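Local coordinates for protein extracellular ligand-binding receptor (Sphaerobacter thermophilus, PDB 4ZPJ) that probably binds a small extracellular ligand and delivers it to an ABC transporter, at residues L60-G65 with G126-N131; G341-R346 with V372-P377; L395-E400 with N409-R414. All coordinates share one frame; numbering follows the deposited sequence.

Interaction 1: L60-G65 with G126-N131; sequences LLTLSG and GITLSN
L60, one residue before the end of strand 55-61, and G126, at the end of strand 123-126, form a parallel bridge with CA atoms 5.2 Å apart; the chains run on into loops after L61 and G126. These are neighbouring strands of the parallel part of the first lobe's sheet, in the alpha/beta fold of periplasmic binding proteins. The I127 N-H points nearly along the L60 C=O axis, giving a straight bond (N to O 2.8 Å, 178° at the hydrogen). The same L60 O also receives a CA-H...O contact from G126. A CB on G126 would lie 2.1 Å from L60 O, so a side chain would clash at this point of the pairing.

Beyond the bridge, the T128 side chain replaces the next backbone acceptor. Its OG1 stands anti to the carbonyl carbon (chi1 -56°) and accepts the T62 N-H, with N to OG1 2.8 Å. L61 CD2 lies 3.5 Å from T128 OG1, the two side chains crossing at about a right angle, and also rests on G126 CA. The two threonines likewise cross at about a right angle, T62 CB being 3.6 Å from T128 CB. T62 OG1 finds its strongest partner in S101 OG, just after the neighbouring strand 92-100. L129, the N-cap residue of helix 130-142, brings its CG up to T62. L60 and I127 meet only loosely, L60 CD2 lying 4.5 Å from I127 CG1.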
loop_
_atom_site.group_PDB
_atom_site.type_symbol
_atom_site.label_atom_id
_atom_site.label_comp_id
_atom_site.label_asym_id
_atom_site.label_seq_id
_atom_site.Cartn_x
_atom_site.Cartn_y
_atom_site.Cartn_z
ATOM N N LEU A 60 -9.988 6.025 11.587
ATOM C CA LEU A 60 -9.493 5.013 12.548
ATOM C C LEU A 60 -8.122 4.609 12.043
ATOM O O LEU A 60 -7.992 4.082 10.920
ATOM C CB LEU A 60 -10.394 3.777 12.544
ATOM C CG LEU A 60 -9.954 2.663 13.516
ATOM C CD1 LEU A 60 -10.340 3.040 14.937
ATOM C CD2 LEU A 60 -10.607 1.325 13.191
ATOM N N LEU A 61 -7.082 4.858 12.828
ATOM C CA LEU A 61 -5.730 4.539 12.361
ATOM C C LEU A 61 -4.925 3.992 13.514
ATOM O O LEU A 61 -5.284 4.209 14.683
ATOM C CB LEU A 61 -5.074 5.792 11.728
ATOM C CG LEU A 61 -5.523 6.135 10.281
ATOM C CD1 LEU A 61 -4.946 7.469 9.808
ATOM C CD2 LEU A 61 -5.152 5.061 9.284
ATOM N N THR A 62 -3.832 3.298 13.190
ATOM C CA THR A 62 -2.860 2.913 14.201
ATOM C C THR A 62 -1.854 4.002 14.243
ATOM O O THR A 62 -1.093 4.173 13.270
ATOM C CB THR A 62 -2.145 1.586 13.902
ATOM O OG1 THR A 62 -3.074 0.530 14.031
ATOM C CG2 THR A 62 -1.036 1.356 14.877
ATOM N N LEU A 63 -1.854 4.768 15.352
ATOM C CA LEU A 63 -1.047 5.965 15.401
ATOM C C LEU A 63 -0.025 6.009 16.523
ATOM O O LEU A 63 0.676 7.004 16.633
ATOM C CB LEU A 63 -1.929 7.206 15.499
ATOM C CG LEU A 63 -2.861 7.499 14.308
ATOM C CD1 LEU A 63 -3.935 8.512 14.750
ATOM C CD2 LEU A 63 -2.038 8.002 13.150
ATOM N N SER A 64 0.027 4.961 17.340
ATOM C CA SER A 64 1.069 4.721 18.336
ATOM C C SER A 64 1.470 3.235 18.293
ATOM O O SER A 64 0.902 2.466 17.551
ATOM C CB SER A 64 0.547 5.050 19.732
ATOM O OG SER A 64 -0.641 4.323 19.974
ATOM N N GLY A 65 2.435 2.829 19.121
ATOM C CA GLY A 65 3.108 1.524 18.963
ATOM C C GLY A 65 3.993 1.512 17.700
ATOM O O GLY A 65 4.041 2.473 16.931
ATOM N N GLY A 126 -9.454 4.794 6.808
ATOM C CA GLY A 126 -8.284 4.339 7.528
ATOM C C GLY A 126 -8.151 2.827 7.554
ATOM O O GLY A 126 -8.203 2.160 6.470
ATOM N N ILE A 127 -7.931 2.319 8.782
ATOM C CA ILE A 127 -7.687 0.930 9.104
ATOM C C ILE A 127 -6.302 0.446 8.707
ATOM O O ILE A 127 -6.010 0.094 7.520
ATOM C CB ILE A 127 -8.731 -0.002 8.536
ATOM C CG1 ILE A 127 -10.140 0.553 8.831
ATOM C CG2 ILE A 127 -8.476 -1.387 9.124
ATOM C CD1 ILE A 127 -11.255 -0.380 8.405
ATOM N N THR A 128 -5.428 0.441 9.700
ATOM C CA THR A 128 -4.040 0.220 9.445
ATOM C C THR A 128 -3.719 -1.267 9.322
ATOM O O THR A 128 -3.100 -1.639 8.373
ATOM C CB THR A 128 -3.183 0.902 10.538
ATOM O OG1 THR A 128 -3.532 2.282 10.560
ATOM C CG2 THR A 128 -1.665 0.758 10.265
ATOM N N LEU A 129 -4.135 -2.099 10.270
ATOM C CA LEU A 129 -3.699 -3.520 10.286
ATOM C C LEU A 129 -4.785 -4.476 9.796
ATOM O O LEU A 129 -5.989 -4.262 10.058
ATOM C CB LEU A 129 -3.256 -3.937 11.681
ATOM C CG LEU A 129 -2.064 -3.128 12.241
ATOM C CD1 LEU A 129 -1.688 -3.609 13.630
ATOM C CD2 LEU A 129 -0.845 -3.158 11.314
ATOM N N SER A 130 -4.354 -5.527 9.099
ATOM C CA SER A 130 -5.266 -6.534 8.596
ATOM C C SER A 130 -6.018 -7.199 9.705
ATOM O O SER A 130 -7.217 -7.435 9.566
ATOM C CB SER A 130 -4.523 -7.619 7.788
ATOM O OG SER A 130 -3.964 -7.072 6.602
ATOM N N ASN A 131 -5.350 -7.509 10.818
ATOM C CA ASN A 131 -6.111 -8.047 11.965
ATOM C C ASN A 131 -7.152 -7.045 12.502
ATOM O O ASN A 131 -8.208 -7.453 12.921
ATOM C CB ASN A 131 -5.216 -8.640 13.087
ATOM C CG ASN A 131 -4.228 -7.631 13.682
ATOM O OD1 ASN A 131 -4.263 -6.432 13.398
ATOM N ND2 ASN A 131 -3.331 -8.134 14.531
#

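Interaction 2: G341-R346 with V372-P377; sequences GYIGGR and VEFTGP
Here helix 336-354 packs across strand 373-376, the first strand of a hairpin with 379-383. The axis of residues 341-346 passes 10.6 Å from that of 373-376, their N-to-C directions 145° apart, and the gap is bridged mainly by side chains. V372, just ahead, turns toward the helix, touches E350 and A351 there, and sets its CG1 in the plane of the F374 ring, at the ring edge.

F374 carries the contact. Its CG sits in the crowded position between the backbone N and the carbonyl carbon (chi1 52°), which directs the ring at the helix. R346, bent at chi2 and chi3, meets the ring at two places, with F374 CG and CD1 over one face of its guanidinium: its CB lies 4.2 Å from the F374 ring centroid in a CH-pi contact, and its CZ lies 4.5 Å from that centroid in a cation-pi contact, both off-centre. Guanidinium and ring are tilted 34° apart, and R346 NH2 comes within 3.5 Å of F374 CB. That NH2 also forms a salt bridge with E350, which would help fix the rotation of the group. At the ring edge, I343 CD1 lies 3.9 Å from F374 CE1. An alanine at F374 would probably cost R346 its aromatic surface and leave the tip of I343 less well packed.

T375 points away from the helix, and its side chain touches E317, which binds zinc together with E320. P377 sets its ring against I343 and Y342. The Y342 hydroxyl bonds to Q84, while its ring is approached obliquely, with Y342 CE2 3.8 Å from P377 CG.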
loop_
_atom_site.group_PDB
_atom_site.type_symbol
_atom_site.label_atom_id
_atom_site.label_comp_id
_atom_site.label_asym_id
_atom_site.label_seq_id
_atom_site.Cartn_x
_atom_site.Cartn_y
_atom_site.Cartn_z
ATOM N N GLY A 341 -2.883 7.411 1.748
ATOM C CA GLY A 341 -3.728 8.384 2.456
ATOM C C GLY A 341 -4.252 9.506 1.566
ATOM O O GLY A 341 -5.431 9.878 1.613
ATOM N N TYR A 342 -3.386 10.033 0.735
ATOM C CA TYR A 342 -3.779 11.056 -0.206
ATOM C C TYR A 342 -4.914 10.608 -1.164
ATOM O O TYR A 342 -5.900 11.287 -1.361
ATOM C CB TYR A 342 -2.533 11.494 -0.975
ATOM C CG TYR A 342 -2.829 12.581 -1.932
ATOM C CD1 TYR A 342 -3.021 13.891 -1.480
ATOM C CD2 TYR A 342 -2.945 12.319 -3.292
ATOM C CE1 TYR A 342 -3.314 14.928 -2.354
ATOM C CE2 TYR A 342 -3.281 13.339 -4.155
ATOM C CZ TYR A 342 -3.446 14.635 -3.686
ATOM O OH TYR A 342 -3.732 15.615 -4.595
ATOM N N ILE A 343 -4.797 9.419 -1.708
ATOM C CA ILE A 343 -5.846 8.847 -2.557
ATOM C C ILE A 343 -7.135 8.667 -1.743
ATOM O O ILE A 343 -8.254 8.870 -2.249
ATOM C CB ILE A 343 -5.386 7.484 -3.136
ATOM C CG1 ILE A 343 -4.119 7.634 -3.969
ATOM C CG2 ILE A 343 -6.509 6.801 -3.924
ATOM C CD1 ILE A 343 -4.307 8.321 -5.316
ATOM N N GLY A 344 -7.018 8.236 -0.500
ATOM C CA GLY A 344 -8.207 8.217 0.368
ATOM C C GLY A 344 -8.953 9.576 0.353
ATOM O O GLY A 344 -10.180 9.668 0.222
ATOM N N GLY A 345 -8.204 10.633 0.590
ATOM C CA GLY A 345 -8.794 11.934 0.767
ATOM C C GLY A 345 -9.371 12.493 -0.503
ATOM O O GLY A 345 -10.385 13.202 -0.436
ATOM N N ARG A 346 -8.729 12.162 -1.635
ATOM C CA ARG A 346 -9.180 12.622 -2.948
ATOM C C ARG A 346 -10.465 11.911 -3.337
ATOM O O ARG A 346 -11.392 12.506 -3.844
ATOM C CB ARG A 346 -8.161 12.325 -4.058
ATOM C CG ARG A 346 -7.187 13.397 -4.416
ATOM C CD ARG A 346 -7.793 14.740 -4.847
ATOM N NE ARG A 346 -8.428 14.763 -6.154
ATOM C CZ ARG A 346 -7.771 14.756 -7.307
ATOM N NH1 ARG A 346 -6.449 14.693 -7.355
ATOM N NH2 ARG A 346 -8.450 14.803 -8.428
ATOM N N VAL A 372 -15.934 7.218 -8.633
ATOM C CA VAL A 372 -14.823 8.139 -8.540
ATOM C C VAL A 372 -13.718 7.726 -9.509
ATOM O O VAL A 372 -13.320 6.552 -9.530
ATOM C CB VAL A 372 -14.277 8.226 -7.104
ATOM C CG1 VAL A 372 -12.906 8.865 -7.077
ATOM C CG2 VAL A 372 -15.225 9.050 -6.261
ATOM N N GLU A 373 -13.189 8.709 -10.232
ATOM C CA GLU A 373 -12.083 8.540 -11.117
ATOM C C GLU A 373 -11.248 9.827 -11.289
ATOM O O GLU A 373 -11.781 10.875 -11.568
ATOM C CB GLU A 373 -12.622 8.093 -12.495
ATOM C CG GLU A 373 -11.633 7.162 -13.180
ATOM C CD GLU A 373 -11.858 7.011 -14.679
ATOM O OE1 GLU A 373 -13.046 6.733 -14.969
ATOM O OE2 GLU A 373 -10.871 7.172 -15.499
ATOM N N PHE A 374 -9.925 9.736 -11.222
ATOM C CA PHE A 374 -9.111 10.924 -11.428
ATOM C C PHE A 374 -7.711 10.447 -11.769
ATOM O O PHE A 374 -7.389 9.256 -11.599
ATOM C CB PHE A 374 -9.092 11.810 -10.152
ATOM C CG PHE A 374 -8.706 11.046 -8.914
ATOM C CD1 PHE A 374 -7.402 10.994 -8.519
ATOM C CD2 PHE A 374 -9.664 10.401 -8.150
ATOM C CE1 PHE A 374 -7.020 10.306 -7.380
ATOM C CE2 PHE A 374 -9.310 9.682 -7.014
ATOM C CZ PHE A 374 -7.982 9.636 -6.624
ATOM N N THR A 375 -6.917 11.384 -12.278
ATOM C CA THR A 375 -5.487 11.226 -12.462
ATOM C C THR A 375 -4.825 11.608 -11.179
ATOM O O THR A 375 -4.838 12.770 -10.825
ATOM C CB THR A 375 -4.948 12.112 -13.603
ATOM O OG1 THR A 375 -5.694 11.797 -14.737
ATOM C CG2 THR A 375 -3.461 11.734 -13.964
ATOM N N GLY A 376 -4.296 10.607 -10.463
ATOM C CA GLY A 376 -3.536 10.855 -9.256
ATOM C C GLY A 376 -2.023 10.856 -9.451
ATOM O O GLY A 376 -1.493 10.765 -10.583
ATOM N N PRO A 377 -1.297 10.940 -8.334
ATOM C CA PRO A 377 0.135 11.048 -8.427
ATOM C C PRO A 377 0.809 9.828 -9.019
ATOM O O PRO A 377 1.950 9.950 -9.457
ATOM C CB PRO A 377 0.583 11.285 -7.010
ATOM C CG PRO A 377 -0.620 11.636 -6.208
ATOM C CD PRO A 377 -1.830 11.236 -6.982
#

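Interaction 3: L395-E400 with N409-R414; sequences LLCRVE and NIVVDR
L396 O is held by two backbone donors: V412 N at 2.7 Å from L396 O, nearly along the C=O axis, and D413 N at 3.3 Å from L396 O, a weak bond. This double grip marks a classic beta bulge in the antiparallel hairpin of strands 390-401 and 407-418, and V412, with psi -23°, supplies the extra residue. Within the bulge L396 N also donates to D413 O (2.8 Å); beyond it, R398 and I410 form a hydrogen-bonded pair, I410 N lying 2.7 Å from R398 O. D413, which follows V412 in the bulge, is a zinc-binding residue of this protein.

Side chains follow the shifted register. C397 SG rests 3.8 Å from V411 CG2, and L395 CD2 lies alongside the extended R414 chain, 3.7 Å from R414 CG. E400 passes across I410 at about a right angle, with its OE2 in a salt bridge with R398 NH2. N409 ND2 bonds to V288 O, but N409 OD1 is buried without a polar partner, 3.5 Å from V399 CG2. R414 reaches N313 and D314.

Strand 304-307 flanks 390-401 on its other edge; L396 packs on helix 180-188, while V399 and N409 rest on helix 293-296.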
loop_
_atom_site.group_PDB
_atom_site.type_symbol
_atom_site.label_atom_id
_atom_site.label_comp_id
_atom_site.label_asym_id
_atom_site.label_seq_id
_atom_site.Cartn_x
_atom_site.Cartn_y
_atom_site.Cartn_z
ATOM N N LEU A 395 3.838 1.146 -10.722
ATOM C CA LEU A 395 5.101 1.666 -11.212
ATOM C C LEU A 395 6.148 0.639 -10.998
ATOM O O LEU A 395 6.290 0.134 -9.897
ATOM C CB LEU A 395 5.508 2.965 -10.509
ATOM C CG LEU A 395 4.374 4.018 -10.609
ATOM C CD1 LEU A 395 4.547 5.197 -9.671
ATOM C CD2 LEU A 395 4.052 4.527 -11.983
ATOM N N LEU A 396 6.843 0.267 -12.063
ATOM C CA LEU A 396 8.047 -0.521 -11.929
ATOM C C LEU A 396 9.250 0.401 -11.812
ATOM O O LEU A 396 9.526 1.164 -12.725
ATOM C CB LEU A 396 8.290 -1.387 -13.140
ATOM C CG LEU A 396 7.759 -2.796 -13.183
ATOM C CD1 LEU A 396 8.526 -3.423 -14.313
ATOM C CD2 LEU A 396 7.965 -3.636 -11.932
ATOM N N CYS A 397 10.010 0.235 -10.745
ATOM C CA CYS A 397 11.062 1.135 -10.426
ATOM C C CYS A 397 12.416 0.465 -10.191
ATOM O O CYS A 397 12.525 -0.754 -9.988
ATOM C CB CYS A 397 10.687 1.863 -9.177
ATOM S SG CYS A 397 9.307 2.977 -9.407
ATOM N N ARG A 398 13.440 1.289 -10.224
ATOM C CA ARG A 398 14.766 0.869 -9.882
ATOM C C ARG A 398 15.352 1.908 -8.968
ATOM O O ARG A 398 15.163 3.139 -9.211
ATOM C CB ARG A 398 15.622 0.777 -11.127
ATOM C CG ARG A 398 16.977 0.178 -10.809
ATOM C CD ARG A 398 17.736 -0.132 -12.098
ATOM N NE ARG A 398 17.873 1.052 -12.936
ATOM C CZ ARG A 398 18.357 1.043 -14.177
ATOM N NH1 ARG A 398 18.752 -0.102 -14.701
ATOM N NH2 ARG A 398 18.450 2.188 -14.885
ATOM N N VAL A 399 16.061 1.428 -7.933
ATOM C CA VAL A 399 16.784 2.305 -7.032
ATOM C C VAL A 399 18.018 2.825 -7.682
ATOM O O VAL A 399 18.875 2.053 -8.119
ATOM C CB VAL A 399 17.237 1.577 -5.770
ATOM C CG1 VAL A 399 18.017 2.531 -4.883
ATOM C CG2 VAL A 399 16.018 1.008 -5.040
ATOM N N GLU A 400 18.151 4.134 -7.682
ATOM C CA GLU A 400 19.316 4.811 -8.244
ATOM C C GLU A 400 19.811 5.814 -7.240
ATOM O O GLU A 400 19.157 6.084 -6.223
ATOM C CB GLU A 400 18.993 5.485 -9.557
ATOM C CG GLU A 400 18.417 4.496 -10.550
ATOM C CD GLU A 400 18.261 5.111 -11.923
ATOM O OE1 GLU A 400 18.703 6.280 -12.105
ATOM O OE2 GLU A 400 17.693 4.425 -12.797
ATOM N N ASN A 409 13.858 5.974 -5.962
ATOM C CA ASN A 409 13.186 4.983 -6.834
ATOM C C ASN A 409 12.747 5.593 -8.155
ATOM O O ASN A 409 11.849 6.439 -8.173
ATOM C CB ASN A 409 11.968 4.412 -6.140
ATOM C CG ASN A 409 12.345 3.388 -5.111
ATOM O OD1 ASN A 409 12.824 2.306 -5.446
ATOM N ND2 ASN A 409 12.137 3.715 -3.879
ATOM N N ILE A 410 13.390 5.178 -9.239
ATOM C CA ILE A 410 13.168 5.765 -10.548
ATOM C C ILE A 410 12.246 4.856 -11.363
ATOM O O ILE A 410 12.418 3.610 -11.387
ATOM C CB ILE A 410 14.510 6.018 -11.263
ATOM C CG1 ILE A 410 15.390 6.949 -10.417
ATOM C CG2 ILE A 410 14.295 6.584 -12.677
ATOM C CD1 ILE A 410 14.913 8.380 -10.258
ATOM N N VAL A 411 11.257 5.459 -12.015
ATOM C CA VAL A 411 10.280 4.686 -12.767
ATOM C C VAL A 411 10.837 4.214 -14.101
ATOM O O VAL A 411 11.289 5.029 -14.895
ATOM C CB VAL A 411 9.006 5.480 -13.012
ATOM C CG1 VAL A 411 8.030 4.692 -13.878
ATOM C CG2 VAL A 411 8.346 5.819 -11.683
ATOM N N VAL A 412 10.823 2.899 -14.340
ATOM C CA VAL A 412 11.288 2.366 -15.635
ATOM C C VAL A 412 10.146 1.949 -16.553
ATOM O O VAL A 412 10.297 1.967 -17.790
ATOM C CB VAL A 412 12.360 1.252 -15.521
ATOM C CG1 VAL A 412 13.565 1.719 -14.713
ATOM C CG2 VAL A 412 11.850 0.002 -14.875
ATOM N N ASP A 413 8.994 1.654 -15.967
ATOM C CA ASP A 413 7.873 1.144 -16.686
ATOM C C ASP A 413 6.601 1.262 -15.844
ATOM O O ASP A 413 6.653 1.351 -14.586
ATOM C CB ASP A 413 8.088 -0.312 -17.038
ATOM C CG ASP A 413 7.403 -0.723 -18.324
ATOM O OD1 ASP A 413 6.791 0.108 -19.028
ATOM O OD2 ASP A 413 7.539 -1.911 -18.661
ATOM N N ARG A 414 5.480 1.342 -16.560
ATOM C CA ARG A 414 4.182 1.517 -15.965
ATOM C C ARG A 414 3.244 0.423 -16.404
ATOM O O ARG A 414 3.260 0.046 -17.567
ATOM C CB ARG A 414 3.636 2.787 -16.442
ATOM C CG ARG A 414 4.115 3.993 -15.685
ATOM C CD ARG A 414 3.422 5.270 -16.199
ATOM N NE ARG A 414 4.183 6.314 -15.556
ATOM C CZ ARG A 414 5.132 7.043 -16.110
ATOM N NH1 ARG A 414 5.407 6.957 -17.428
ATOM N NH2 ARG A 414 5.730 7.946 -15.341
#

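In the fold
The three contacts follow one another along the chain, none nesting within or crossing another. Interaction 1 closes first, a loop of 60 residues that leaves strand 55-61 and returns on strand 123-126, within the six-stranded sheet. Interaction 2 closes a shorter, largely helical excursion of 25 residues, bringing strand 373-376 back against helix 336-354; its nearest atoms are about 7 Å from interaction 1. Interaction 3 closes the shortest loop, a hairpin of eight intervening residues. Interactions 2 and 3 reach the same antiparallel sheet, through strand 379-383, which pairs with both 373-376 and 390-401. Interactions 1 and 3 lie on opposite sides of the chain's centre, about 28 Å between centres.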